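Local coordinates for protein ribonuclease H (PDB 4IBN) that probably cleaves the RNA strand of RNA-DNA hybrids endonucleolytically, leaving 5'-phosphomonoester ends, with magnesium as its cofactor, at residues 41-46 with 152-157; 69-74 with 98-103; 77-82 with 137-142. One frame throughout, in Å; residues are numbered along the deposited sequence.

Contact 1 (41-46 with 152-157)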
ATOM      1  N   LEU A  41       0.260   5.564   4.623  1.00 15.32           N
ATOM      2  CA  LEU A  41       1.009   6.765   4.925  1.00 14.45           C
ATOM      3  C   LEU A  41       2.032   6.990   3.824  1.00 16.45           C
ATOM      4  O   LEU A  41       2.745   6.110   3.503  1.00 16.71           O
ATOM      5  CB  LEU A  41       1.747   6.579   6.238  1.00 15.57           C
ATOM      6  CG  LEU A  41       2.762   7.629   6.644  1.00 15.88           C
ATOM      7  CD1 LEU A  41       2.131   8.953   6.887  1.00 18.84           C
ATOM      8  CD2 LEU A  41       3.574   7.210   7.818  1.00 17.90           C
ATOM      9  N   VAL A  42       2.068   8.206   3.271  1.00 16.16           N
ATOM     10  CA  VAL A  42       3.077   8.577   2.287  1.00 16.30           C
ATOM     11  C   VAL A  42       4.034   9.593   2.897  1.00 17.21           C
ATOM     12  O   VAL A  42       3.598  10.580   3.369  1.00 19.46           O
ATOM     13  CB  VAL A  42       2.433   9.229   1.041  1.00 15.19           C
ATOM     14  CG1 VAL A  42       3.455   9.489  -0.032  1.00 16.52           C
ATOM     15  CG2 VAL A  42       1.350   8.338   0.473  1.00 17.08           C
ATOM     16  N   GLU A  43       5.312   9.306   2.869  1.00 16.08           N
ATOM     17  CA  GLU A  43       6.328  10.200   3.334  1.00 16.60           C
ATOM     18  C   GLU A  43       7.053  10.835   2.182  1.00 16.09           C
ATOM     19  O   GLU A  43       7.344  10.173   1.257  1.00 17.36           O
ATOM     20  CB  GLU A  43       7.359   9.478   4.203  1.00 17.94           C
ATOM     21  CG  GLU A  43       6.770   8.940   5.472  1.00 19.24           C
ATOM     22  CD  GLU A  43       7.793   8.614   6.539  1.00 21.97           C
ATOM     23  OE1 GLU A  43       8.966   8.535   6.206  1.00 22.20           O
ATOM     24  OE2 GLU A  43       7.398   8.438   7.679  1.00 19.37           O
ATOM     25  N   TYR A  44       7.356  12.126   2.292  1.00 17.23           N
ATOM     26  CA  TYR A  44       8.096  12.837   1.254  1.00 19.84           C
ATOM     27  C   TYR A  44       9.090  13.834   1.850  1.00 19.04           C
ATOM     28  O   TYR A  44       8.719  14.690   2.654  1.00 19.72           O
ATOM     29  CB  TYR A  44       7.134  13.556   0.307  1.00 20.02           C
ATOM     30  CG  TYR A  44       7.820  14.442  -0.706  1.00 23.02           C
ATOM     31  CD1 TYR A  44       8.397  13.906  -1.850  1.00 25.86           C
ATOM     32  CD2 TYR A  44       7.895  15.816  -0.519  1.00 27.67           C
ATOM     33  CE1 TYR A  44       9.026  14.713  -2.779  1.00 27.58           C
ATOM     34  CE2 TYR A  44       8.522  16.632  -1.442  1.00 25.49           C
ATOM     35  CZ  TYR A  44       9.086  16.074  -2.570  1.00 20.82           C
ATOM     36  OH  TYR A  44       9.711  16.881  -3.492  1.00 29.65           O
ATOM     37  N   ALA A  45      10.353  13.717   1.448  1.00 18.41           N
ATOM     38  CA  ALA A  45      11.373  14.588   1.898  1.00 20.07           C
ATOM     39  C   ALA A  45      11.817  15.445   0.753  1.00 22.59           C
ATOM     40  O   ALA A  45      12.173  14.942  -0.252  1.00 24.18           O
ATOM     41  CB  ALA A  45      12.517  13.830   2.407  1.00 22.05           C
ATOM     42  N   ARG A  46      11.819  16.746   0.960  1.00 24.17           N
ATOM     43  CA  ARG A  46      12.150  17.692  -0.090  1.00 23.71           C
ATOM     44  C   ARG A  46      13.600  17.517  -0.503  1.00 23.56           C
ATOM     45  O   ARG A  46      14.466  17.494   0.304  1.00 24.88           O
ATOM     46  CB  ARG A  46      11.905  19.076   0.485  1.00 26.73           C
ATOM     47  CG  ARG A  46      12.020  20.242  -0.389  1.00 34.48           C
ATOM     48  CD  ARG A  46      11.146  21.316   0.201  1.00 42.98           C
ATOM     49  NE  ARG A  46       9.789  20.984  -0.103  1.00 48.00           N
ATOM     50  CZ  ARG A  46       8.836  20.785   0.776  1.00 49.73           C
ATOM     51  NH1 ARG A  46       9.070  20.912   2.063  1.00 50.65           N
ATOM     52  NH2 ARG A  46       7.653  20.434   0.348  1.00 52.80           N
ATOM     53  N   HIS A 152       7.267  -1.330  14.194  1.00 18.13           N
ATOM     54  CA  HIS A 152       7.673  -0.448  13.107  1.00 16.96           C
ATOM     55  C   HIS A 152       6.664   0.678  13.127  1.00 17.09           C
ATOM     56  O   HIS A 152       5.558   0.459  12.838  1.00 17.54           O
ATOM     57  CB  HIS A 152       7.595  -1.215  11.795  1.00 16.26           C
ATOM     58  CG  HIS A 152       8.086  -0.469  10.597  1.00 18.93           C
ATOM     59  ND1 HIS A 152       7.473   0.651  10.113  1.00 18.24           N
ATOM     60  CD2 HIS A 152       9.097  -0.740   9.740  1.00 17.20           C
ATOM     61  CE1 HIS A 152       8.114   1.068   9.042  1.00 21.51           C
ATOM     62  NE2 HIS A 152       9.091   0.231   8.783  1.00 17.07           N
ATOM     63  N   ALA A 153       7.088   1.894  13.453  1.00 16.51           N
ATOM     64  CA  ALA A 153       6.148   2.940  13.729  1.00 15.83           C
ATOM     65  C   ALA A 153       5.240   3.306  12.591  1.00 15.77           C
ATOM     66  O   ALA A 153       4.091   3.421  12.771  1.00 15.86           O
ATOM     67  CB  ALA A 153       6.868   4.170  14.187  1.00 16.90           C
ATOM     68  N   GLN A 154       5.802   3.501  11.423  1.00 14.64           N
ATOM     69  CA  GLN A 154       4.968   3.847  10.308  1.00 15.63           C
ATOM     70  C   GLN A 154       3.971   2.754   9.947  1.00 16.11           C
ATOM     71  O   GLN A 154       2.910   3.025   9.522  1.00 16.21           O
ATOM     72  CB  GLN A 154       5.810   4.254   9.110  1.00 14.94           C
ATOM     73  CG  GLN A 154       6.559   5.533   9.286  1.00 15.94           C
ATOM     74  CD  GLN A 154       8.024   5.304   9.531  1.00 15.95           C
ATOM     75  OE1 GLN A 154       8.393   4.400  10.184  1.00 15.63           O
ATOM     76  NE2 GLN A 154       8.831   6.133   8.944  1.00 18.76           N
ATOM     77  N   ASN A 155       4.395   1.510  10.051  1.00 15.91           N
ATOM     78  CA  ASN A 155       3.510   0.400   9.794  1.00 13.11           C
ATOM     79  C   ASN A 155       2.378   0.359  10.796  1.00 14.88           C
ATOM     80  O   ASN A 155       1.296   0.127  10.434  1.00 16.69           O
ATOM     81  CB  ASN A 155       4.235  -0.921   9.801  1.00 19.34           C
ATOM     82  CG  ASN A 155       3.292  -2.099   9.830  1.00 21.02           C
ATOM     83  OD1 ASN A 155       2.820  -2.503   8.814  1.00 24.04           O
ATOM     84  ND2 ASN A 155       3.036  -2.624  10.996  1.00 16.26           N
ATOM     85  N   GLU A 156       2.687   0.588  12.048  1.00 14.88           N
ATOM     86  CA  GLU A 156       1.677   0.620  13.070  1.00 14.58           C
ATOM     87  C   GLU A 156       0.719   1.764  12.897  1.00 16.78           C
ATOM     88  O   GLU A 156      -0.393   1.627  13.249  1.00 17.52           O
ATOM     89  CB  GLU A 156       2.227   0.481  14.498  1.00 20.58           C
ATOM     90  CG  GLU A 156       3.114  -0.728  14.699  1.00 19.56           C
ATOM     91  CD  GLU A 156       2.899  -1.501  16.004  1.00 27.92           C
ATOM     92  OE1 GLU A 156       1.860  -1.335  16.614  1.00 28.32           O
ATOM     93  OE2 GLU A 156       3.788  -2.223  16.456  1.00 22.65           O
ATOM     94  N   TYR A 157       1.198   2.893  12.404  1.00 15.73           N
ATOM     95  CA  TYR A 157       0.297   3.993  12.113  1.00 15.94           C
ATOM     96  C   TYR A 157      -0.662   3.603  11.002  1.00 14.87           C
ATOM     97  O   TYR A 157      -1.825   3.859  11.040  1.00 15.41           O
ATOM     98  CB  TYR A 157       1.038   5.282  11.759  1.00 17.19           C
ATOM     99  CG  TYR A 157       0.098   6.404  11.426  1.00 17.63           C
ATOM    100  CD1 TYR A 157      -0.028   6.887  10.161  1.00 18.84           C
ATOM    101  CD2 TYR A 157      -0.707   6.934  12.382  1.00 17.15           C
ATOM    102  CE1 TYR A 157      -0.918   7.862   9.860  1.00 18.20           C
ATOM    103  CE2 TYR A 157      -1.586   7.900  12.099  1.00 19.39           C
ATOM    104  CZ  TYR A 157      -1.696   8.381  10.840  1.00 20.26           C
ATOM    105  OH  TYR A 157      -2.559   9.362  10.528  1.00 21.50           O
TER
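Gln154 hands one amide N-H to the carboxylate of Glu43, with Gln154 NE2 3.0 Å from Glu43 OE2 and the bond nearly straight at 166°. The acceptor oxygen lies in the amide plane of the glutamine. The amide nitrogen, by contrast, comes in from above the carboxylate, 38° out of its plane, and the two side chains cross at about a right angle. A bend at the second torsion of Gln154 (chi2 105°) turns the amide toward Glu43 and leaves CB and CG against Leu41. There Gln154 CG sits 3.4 Å from Glu43 OE2 and 3.7 Å from Leu41 CD2. The same Leu41 methyl reaches the ring of Tyr157 obliquely, with Leu41 CD2 4.3 Å from Tyr157 CD1. One strand thus presents an apolar branch and a carboxylate, two residues apart, to one side of a helix.

Further groups fix these partners in place. OE2 of Glu43 is held twice, since Arg55 forms a salt bridge to it through NE, and the buried charge is probably balanced in this way. Gln154 NE2 also donates to the backbone carbonyl of Glu197, and this second bond probably helps fix the rotation of the amide. The hydroxyl of Tyr157 is hydrogen-bonded to OD2 of Asp57. At the start of the helix His152 is the N-cap: its ND1 accepts from Asn155 N at 3.2 Å, while NE2 is hydrogen-bonded to OE1 of Glu197.

The contact lays the first turn of helix 153-168 against strand 34-45 of the RNase H sheet. Strand 53-62 supplies Arg55 and Asp57 on one flank, and Tyr20 of strand 16-25 touches both Glu43 and Gln154 on the other. Beyond Tyr157, whose ring meets Tyr180 and Trp183 edge-to-face, stands helix 180-184.

Contact 2 (69-74 with 98-103)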
ATOM      1  N   ARG A  69      -8.450  -8.575  -0.134  1.00 15.90           N
ATOM      2  CA  ARG A  69      -8.993  -7.522  -0.942  1.00 17.67           C
ATOM      3  C   ARG A  69      -8.482  -6.154  -0.463  1.00 18.02           C
ATOM      4  O   ARG A  69      -8.078  -5.340  -1.224  1.00 18.27           O
ATOM      5  CB  ARG A  69     -10.523  -7.506  -0.861  1.00 19.77           C
ATOM      6  CG  ARG A  69     -11.289  -8.329  -1.862  1.00 24.35           C
ATOM      7  CD  ARG A  69     -12.840  -7.923  -1.919  1.00 24.61           C
ATOM      8  NE  ARG A  69     -13.092  -6.530  -2.249  1.00 27.22           N
ATOM      9  CZ  ARG A  69     -13.112  -6.048  -3.470  1.00 28.31           C
ATOM     10  NH1 ARG A  69     -12.902  -6.855  -4.463  1.00 31.01           N
ATOM     11  NH2 ARG A  69     -13.315  -4.785  -3.698  1.00 26.72           N
ATOM     12  N   MET A  70      -8.538  -5.933   0.828  1.00 15.58           N
ATOM     13  CA  MET A  70      -8.099  -4.673   1.374  1.00 17.24           C
ATOM     14  C   MET A  70      -6.579  -4.399   1.155  1.00 17.84           C
ATOM     15  O   MET A  70      -6.163  -3.295   0.974  1.00 17.96           O
ATOM     16  CB  MET A  70      -8.564  -4.489   2.831  1.00 17.25           C
ATOM     17  CG  MET A  70     -10.046  -4.504   2.994  1.00 19.69           C
ATOM     18  SD  MET A  70     -10.962  -3.468   1.788  1.00 22.42           S
ATOM     19  CE  MET A  70     -10.510  -1.879   2.286  1.00 24.45           C
ATOM     20  N   ALA A  71      -5.795  -5.444   1.209  1.00 16.21           N
ATOM     21  CA  ALA A  71      -4.401  -5.295   0.939  1.00 16.32           C
ATOM     22  C   ALA A  71      -4.225  -4.797  -0.498  1.00 15.80           C
ATOM     23  O   ALA A  71      -3.471  -3.927  -0.730  1.00 18.23           O
ATOM     24  CB  ALA A  71      -3.696  -6.573   1.146  1.00 15.82           C
ATOM     25  N   LEU A  72      -4.973  -5.373  -1.418  1.00 16.51           N
ATOM     26  CA  LEU A  72      -4.909  -4.912  -2.797  1.00 16.91           C
ATOM     27  C   LEU A  72      -5.386  -3.462  -2.962  1.00 18.76           C
ATOM     28  O   LEU A  72      -4.810  -2.715  -3.673  1.00 18.75           O
ATOM     29  CB  LEU A  72      -5.576  -5.891  -3.765  1.00 16.84           C
ATOM     30  CG  LEU A  72      -4.802  -7.142  -4.068  1.00 18.30           C
ATOM     31  CD1 LEU A  72      -5.699  -8.233  -4.593  1.00 16.08           C
ATOM     32  CD2 LEU A  72      -3.731  -6.816  -5.016  1.00 17.95           C
ATOM     33  N   ARG A  73      -6.430  -3.087  -2.253  1.00 16.38           N
ATOM     34  CA  ARG A  73      -6.888  -1.716  -2.292  1.00 18.20           C
ATOM     35  C   ARG A  73      -5.861  -0.742  -1.756  1.00 15.87           C
ATOM     36  O   ARG A  73      -5.802   0.369  -2.198  1.00 18.54           O
ATOM     37  CB  ARG A  73      -8.233  -1.541  -1.611  1.00 18.31           C
ATOM     38  CG  ARG A  73      -9.230  -2.482  -2.184  1.00 25.44           C
ATOM     39  CD  ARG A  73     -10.606  -1.948  -2.375  1.00 27.16           C
ATOM     40  NE  ARG A  73     -10.661  -0.565  -2.781  1.00 26.33           N
ATOM     41  CZ  ARG A  73     -11.671   0.204  -2.458  1.00 35.69           C
ATOM     42  NH1 ARG A  73     -12.654  -0.314  -1.777  1.00 34.66           N
ATOM     43  NH2 ARG A  73     -11.732   1.467  -2.816  1.00 35.53           N
ATOM     44  N   SER A  74      -5.064  -1.184  -0.794  1.00 16.84           N
ATOM     45  CA  SER A  74      -4.043  -0.318  -0.269  1.00 17.74           C
ATOM     46  C   SER A  74      -3.077   0.047  -1.370  1.00 17.01           C
ATOM     47  O   SER A  74      -2.626   1.140  -1.448  1.00 19.04           O
ATOM     48  CB  SER A  74      -3.337  -0.921   0.958  1.00 18.78           C
ATOM     49  OG  SER A  74      -2.340  -1.854   0.669  1.00 20.25           O
ATOM     50  N   ARG A  98       2.622 -10.018   2.856  1.00 22.36           N
ATOM     51  CA  ARG A  98       3.387 -10.809   1.938  1.00 21.33           C
ATOM     52  C   ARG A  98       2.577 -11.130   0.720  1.00 21.33           C
ATOM     53  O   ARG A  98       3.078 -11.333  -0.320  1.00 21.38           O
ATOM     54  CB  ARG A  98       3.975 -12.036   2.590  1.00 25.62           C
ATOM     55  CG  ARG A  98       5.230 -11.721   3.289  1.00 28.25           C
ATOM     56  CD  ARG A  98       6.223 -12.810   3.267  1.00 23.74           C
ATOM     57  NE  ARG A  98       6.993 -12.853   2.058  1.00 24.05           N
ATOM     58  CZ  ARG A  98       8.277 -12.573   1.980  1.00 27.90           C
ATOM     59  NH1 ARG A  98       8.952 -12.202   3.049  1.00 29.30           N
ATOM     60  NH2 ARG A  98       8.901 -12.664   0.824  1.00 26.24           N
ATOM     61  N   TYR A  99       1.286 -11.109   0.860  1.00 20.04           N
ATOM     62  CA  TYR A  99       0.456 -11.367  -0.286  1.00 19.47           C
ATOM     63  C   TYR A  99       0.815 -10.332  -1.351  1.00 19.42           C
ATOM     64  O   TYR A  99       1.023 -10.681  -2.443  1.00 18.21           O
ATOM     65  CB  TYR A  99      -1.029 -11.217   0.107  1.00 18.25           C
ATOM     66  CG  TYR A  99      -2.083 -11.550  -0.925  1.00 18.42           C
ATOM     67  CD1 TYR A  99      -2.260 -12.814  -1.384  1.00 24.86           C
ATOM     68  CD2 TYR A  99      -2.914 -10.592  -1.423  1.00 20.07           C
ATOM     69  CE1 TYR A  99      -3.214 -13.110  -2.319  1.00 22.67           C
ATOM     70  CE2 TYR A  99      -3.873 -10.893  -2.323  1.00 22.50           C
ATOM     71  CZ  TYR A  99      -4.021 -12.158  -2.781  1.00 25.51           C
ATOM     72  OH  TYR A  99      -4.984 -12.479  -3.694  1.00 26.13           O
ATOM     73  N   ILE A 100       0.892  -9.067  -0.980  1.00 17.16           N
ATOM     74  CA  ILE A 100       1.262  -8.009  -1.915  1.00 15.74           C
ATOM     75  C   ILE A 100       2.713  -8.098  -2.382  1.00 15.97           C
ATOM     76  O   ILE A 100       2.970  -8.013  -3.518  1.00 19.50           O
ATOM     77  CB  ILE A 100       1.069  -6.614  -1.306  1.00 15.53           C
ATOM     78  CG1 ILE A 100      -0.394  -6.357  -0.992  1.00 17.66           C
ATOM     79  CG2 ILE A 100       1.618  -5.552  -2.193  1.00 15.78           C
ATOM     80  CD1 ILE A 100      -1.304  -6.605  -2.078  1.00 21.46           C
ATOM     81  N   VAL A 101       3.636  -8.268  -1.454  1.00 16.36           N
ATOM     82  CA  VAL A 101       5.019  -8.264  -1.834  1.00 16.64           C
ATOM     83  C   VAL A 101       5.399  -9.423  -2.754  1.00 18.15           C
ATOM     84  O   VAL A 101       6.082  -9.247  -3.722  1.00 16.94           O
ATOM     85  CB  VAL A 101       5.948  -8.294  -0.589  1.00 15.12           C
ATOM     86  CG1 VAL A 101       7.343  -8.360  -0.971  1.00 17.98           C
ATOM     87  CG2 VAL A 101       5.725  -7.126   0.233  1.00 18.01           C
ATOM     88  N   ASP A 102       5.007 -10.628  -2.384  1.00 16.58           N
ATOM     89  CA  ASP A 102       5.251 -11.776  -3.221  1.00 17.05           C
ATOM     90  C   ASP A 102       4.429 -11.725  -4.519  1.00 19.75           C
ATOM     91  O   ASP A 102       4.852 -12.163  -5.527  1.00 19.16           O
ATOM     92  CB  ASP A 102       5.033 -13.076  -2.475  1.00 18.25           C
ATOM     93  CG  ASP A 102       5.992 -13.271  -1.349  1.00 15.70           C
ATOM     94  OD1 ASP A 102       7.109 -12.819  -1.438  1.00 20.48           O
ATOM     95  OD2 ASP A 102       5.597 -13.916  -0.410  1.00 20.26           O
ATOM     96  N   GLY A 103       3.221 -11.227  -4.442  1.00 17.14           N
ATOM     97  CA  GLY A 103       2.446 -11.100  -5.650  1.00 19.44           C
ATOM     98  C   GLY A 103       3.039 -10.144  -6.644  1.00 20.37           C
ATOM     99  O   GLY A 103       3.107 -10.439  -7.779  1.00 19.09           O
TER
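Ala71 O takes two bonds from Ser74 and is covered by Ile100 from the other helix. The hydroxyl of Ser74 donates to Ala71 O across 2.7 Å from OG, meeting the carbonyl at a C=O...donor angle of 136°, and Ser74 N adds a weak bond to Ala71 O at 3.2 Å. Ile100 lays its CD1 methyl against the same Ala71 O, 3.7 Å away. A serine that turns back on its own helix thus satisfies a carbonyl covered by an apolar group.

The remainder of the interface is hydrocarbon. Ala71 is small enough to let Ile100 come close, Ala71 CB to Ile100 CG1 being 3.9 Å. The CD1 methyl of Ile100 also meets Leu72, whose CD2 is 3.8 Å from it. The other branch of Leu72 goes to the aromatic neighbour: Leu72 CD1 touches CE2 of Tyr99 at 3.9 Å, at the ring edge and near its plane. With the ring turned away from the backbone N (chi1 -175°), Tyr99 extends toward the other helix. Its hydroxyl is hydrogen-bonded to NE1 of Trp129, while Leu72 also touches Trp129, Leu128 and Ala132, so helix 126-136 closes this side.

The two segments approach to 9.7 Å between axes and cross at -59°. Helices 67-82 and 98-113, joined by way of strand 90-95, meet here in the helical layer against the mixed sheet, an architecture characteristic of the RNase H fold.

Contact 3 (77-82 with 137-142); sequences EAFRAI and NGHAVE
The rings of Phe79 and His139 meet obliquely, their planes 40° apart and their centroids separated by 5.7 Å. At the phenyl edge, near its plane, stands CD2 of His139, 3.7 Å from Phe79 CD1. In the plane of the imidazole, at its own edge, lies a water, 2.9 Å from His139 NE2. That water also donates to Phe79 O, bridging the helix backbone and the histidine. Val141 comes obliquely, from the opposite direction, its CG2 3.6 Å from both CZ and CE1 of Phe79. Ile82 adds a looser touch, CG1 to His139 CE1.

With CG beside its backbone N (chi1 -75°), Phe79 directs its ring toward the strand. It also touches Val91, Ala135 and Val136, packing between strands 90-95 and 140-145 and helix 126-136. Replacing Phe79 by an alanine is likely to leave a gap beside Val141 CG2 and take away the ring edge that His139 CD2 packs against.

His139 is anchored at both nitrogens, ND1 accepting from the backbone N of Phe89 and NE2 bonded to the water, which probably fixes its rotation. A polar ring can thus turn carbon toward the apolar core while its nitrogens serve backbone groups, directly or through water.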
ATOM      1  N   GLU A  77      -5.191   2.304  -4.117  1.00 18.06           N
ATOM      2  CA  GLU A  77      -5.435   3.639  -3.659  1.00 21.02           C
ATOM      3  C   GLU A  77      -4.169   4.465  -3.565  1.00 20.26           C
ATOM      4  O   GLU A  77      -4.188   5.631  -3.838  1.00 21.43           O
ATOM      5  CB  GLU A  77      -6.190   3.674  -2.341  1.00 22.14           C
ATOM      6  CG  GLU A  77      -7.538   3.132  -2.438  1.00 24.11           C
ATOM      7  CD  GLU A  77      -8.426   3.857  -3.419  1.00 31.16           C
ATOM      8  OE1 GLU A  77      -8.383   5.050  -3.467  1.00 32.70           O
ATOM      9  OE2 GLU A  77      -9.193   3.208  -4.119  1.00 36.31           O
ATOM     10  N   ALA A  78      -3.091   3.858  -3.140  1.00 18.25           N
ATOM     11  CA  ALA A  78      -1.848   4.581  -3.010  1.00 19.33           C
ATOM     12  C   ALA A  78      -1.316   5.081  -4.320  1.00 18.59           C
ATOM     13  O   ALA A  78      -0.974   6.190  -4.452  1.00 20.33           O
ATOM     14  CB  ALA A  78      -0.795   3.683  -2.391  1.00 21.60           C
ATOM     15  N   PHE A  79      -1.231   4.189  -5.261  1.00 18.42           N
ATOM     16  CA  PHE A  79      -0.729   4.520  -6.558  1.00 18.09           C
ATOM     17  C   PHE A  79      -1.647   5.412  -7.372  1.00 22.55           C
ATOM     18  O   PHE A  79      -1.202   6.133  -8.228  1.00 22.74           O
ATOM     19  CB  PHE A  79      -0.276   3.280  -7.299  1.00 18.66           C
ATOM     20  CG  PHE A  79       1.012   2.744  -6.797  1.00 18.56           C
ATOM     21  CD1 PHE A  79       2.181   3.222  -7.255  1.00 18.29           C
ATOM     22  CD2 PHE A  79       1.046   1.804  -5.833  1.00 19.10           C
ATOM     23  CE1 PHE A  79       3.310   2.758  -6.783  1.00 19.09           C
ATOM     24  CE2 PHE A  79       2.187   1.355  -5.352  1.00 17.83           C
ATOM     25  CZ  PHE A  79       3.318   1.831  -5.818  1.00 19.49           C
ATOM     26  N   ARG A  80      -2.933   5.278  -7.181  1.00 21.29           N
ATOM     27  CA  ARG A  80      -3.841   6.196  -7.822  1.00 25.00           C
ATOM     28  C   ARG A  80      -3.685   7.635  -7.318  1.00 26.55           C
ATOM     29  O   ARG A  80      -3.685   8.549  -8.064  1.00 27.11           O
ATOM     30  CB  ARG A  80      -5.294   5.738  -7.682  1.00 25.02           C
ATOM     31  CG  ARG A  80      -5.694   4.721  -8.698  1.00 27.72           C
ATOM     32  CD  ARG A  80      -7.109   4.203  -8.498  1.00 26.76           C
ATOM     33  NE  ARG A  80      -7.378   3.079  -9.357  1.00 29.72           N
ATOM     34  CZ  ARG A  80      -8.445   2.331  -9.270  1.00 30.08           C
ATOM     35  NH1 ARG A  80      -9.328   2.591  -8.356  1.00 29.53           N
ATOM     36  NH2 ARG A  80      -8.594   1.322 -10.094  1.00 33.88           N
ATOM     37  N   ALA A  81      -3.546   7.803  -6.027  1.00 24.57           N
ATOM     38  CA  ALA A  81      -3.380   9.121  -5.501  1.00 26.64           C
ATOM     39  C   ALA A  81      -2.115   9.790  -5.991  1.00 28.74           C
ATOM     40  O   ALA A  81      -2.139  10.910  -6.407  1.00 26.52           O
ATOM     41  CB  ALA A  81      -3.373   9.079  -4.098  1.00 28.20           C
ATOM     42  N   ILE A  82      -1.009   9.100  -5.941  1.00 26.19           N
ATOM     43  CA  ILE A  82       0.214   9.727  -6.422  1.00 26.26           C
ATOM     44  C   ILE A  82       0.274   9.900  -7.921  1.00 28.73           C
ATOM     45  O   ILE A  82       0.996  10.710  -8.413  1.00 27.43           O
ATOM     46  CB  ILE A  82       1.485   9.100  -5.882  1.00 26.99           C
ATOM     47  CG1 ILE A  82       1.731   7.808  -6.558  1.00 26.76           C
ATOM     48  CG2 ILE A  82       1.409   8.933  -4.395  1.00 25.20           C
ATOM     49  CD1 ILE A  82       2.986   7.221  -6.199  1.00 34.60           C
ATOM     50  N   ASN A 137       1.430   0.924 -12.776  1.00 21.79           N
ATOM     51  CA  ASN A 137       1.760   1.527 -14.040  1.00 23.30           C
ATOM     52  C   ASN A 137       3.245   1.575 -14.390  1.00 21.33           C
ATOM     53  O   ASN A 137       3.896   0.621 -14.410  1.00 22.25           O
ATOM     54  CB  ASN A 137       1.148   2.898 -14.148  1.00 26.96           C
ATOM     55  CG  ASN A 137       2.033   3.917 -13.702  1.00 44.41           C
ATOM     56  OD1 ASN A 137       2.510   4.748 -14.478  1.00 56.92           O
ATOM     57  ND2 ASN A 137       2.498   3.729 -12.486  1.00 54.91           N
ATOM     58  N   GLY A 138       3.617   2.819 -14.630  1.00 19.94           N
ATOM     59  CA  GLY A 138       4.948   3.251 -14.950  1.00 19.69           C
ATOM     60  C   GLY A 138       5.775   3.731 -13.773  1.00 18.52           C
ATOM     61  O   GLY A 138       6.821   4.192 -13.959  1.00 21.47           O
ATOM     62  N   HIS A 139       5.228   3.666 -12.572  1.00 18.55           N
ATOM     63  CA  HIS A 139       5.963   4.038 -11.410  1.00 16.56           C
ATOM     64  C   HIS A 139       6.978   2.966 -11.146  1.00 15.47           C
ATOM     65  O   HIS A 139       6.736   1.848 -11.417  1.00 20.05           O
ATOM     66  CB  HIS A 139       5.051   4.178 -10.204  1.00 16.17           C
ATOM     67  CG  HIS A 139       3.932   5.132 -10.414  1.00 17.40           C
ATOM     68  ND1 HIS A 139       4.119   6.481 -10.531  1.00 19.52           N
ATOM     69  CD2 HIS A 139       2.608   4.934 -10.535  1.00 15.94           C
ATOM     70  CE1 HIS A 139       2.960   7.068 -10.729  1.00 21.43           C
ATOM     71  NE2 HIS A 139       2.027   6.153 -10.731  1.00 17.34           N
ATOM     72  N   ALA A 140       8.110   3.328 -10.581  1.00 16.18           N
ATOM     73  CA  ALA A 140       9.108   2.354 -10.239  1.00 16.00           C
ATOM     74  C   ALA A 140       9.034   2.077  -8.747  1.00 18.12           C
ATOM     75  O   ALA A 140       9.063   2.982  -7.984  1.00 17.95           O
ATOM     76  CB  ALA A 140      10.439   2.853 -10.606  1.00 17.78           C
ATOM     77  N   VAL A 141       8.905   0.803  -8.391  1.00 16.29           N
ATOM     78  CA  VAL A 141       8.589   0.403  -7.045  1.00 14.37           C
ATOM     79  C   VAL A 141       9.542  -0.625  -6.481  1.00 16.51           C
ATOM     80  O   VAL A 141       9.877  -1.545  -7.130  1.00 18.07           O
ATOM     81  CB  VAL A 141       7.167  -0.121  -6.942  1.00 15.28           C
ATOM     82  CG1 VAL A 141       6.760  -0.283  -5.481  1.00 16.27           C
ATOM     83  CG2 VAL A 141       6.203   0.795  -7.629  1.00 17.94           C
ATOM     84  N   GLU A 142       9.980  -0.381  -5.257  1.00 15.53           N
ATOM     85  CA  GLU A 142      10.707  -1.362  -4.509  1.00 16.14           C
ATOM     86  C   GLU A 142       9.738  -1.857  -3.479  1.00 16.95           C
ATOM     87  O   GLU A 142       9.280  -1.110  -2.706  1.00 17.69           O
ATOM     88  CB  GLU A 142      11.938  -0.768  -3.825  1.00 17.59           C
ATOM     89  CG  GLU A 142      12.594  -1.721  -2.870  1.00 17.25           C
ATOM     90  CD  GLU A 142      13.864  -1.234  -2.224  1.00 23.82           C
ATOM     91  OE1 GLU A 142      14.367  -0.194  -2.572  1.00 24.62           O
ATOM     92  OE2 GLU A 142      14.351  -1.951  -1.370  1.00 28.86           O
TER
HETATM   93  O   HOH W   1      -0.825   5.874 -11.097  1.00 25.65           O

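In the fold
Followed from the N terminus, after strand 16-25 the chain reaches strand 34-45, where contact 1 begins and stays open. Helix 67-82 then supplies the first halves of contacts 2 and 3, one after the other. Segment 98-103 closes contact 2 across the intervening strand 90-95, and segment 137-142 closes contact 3 after helix 126-136. Because their segments alternate, these two loops cross, and both lie within the much longer loop that helix 153-168 completes at contact 1. Contacts 2 and 3 share one helix, with centres 14 Å apart, and tie it to helix 98-113 and strand 140-145. Contact 1 fastens helix 153-168 to strand 34-45 of the same beta-sheet.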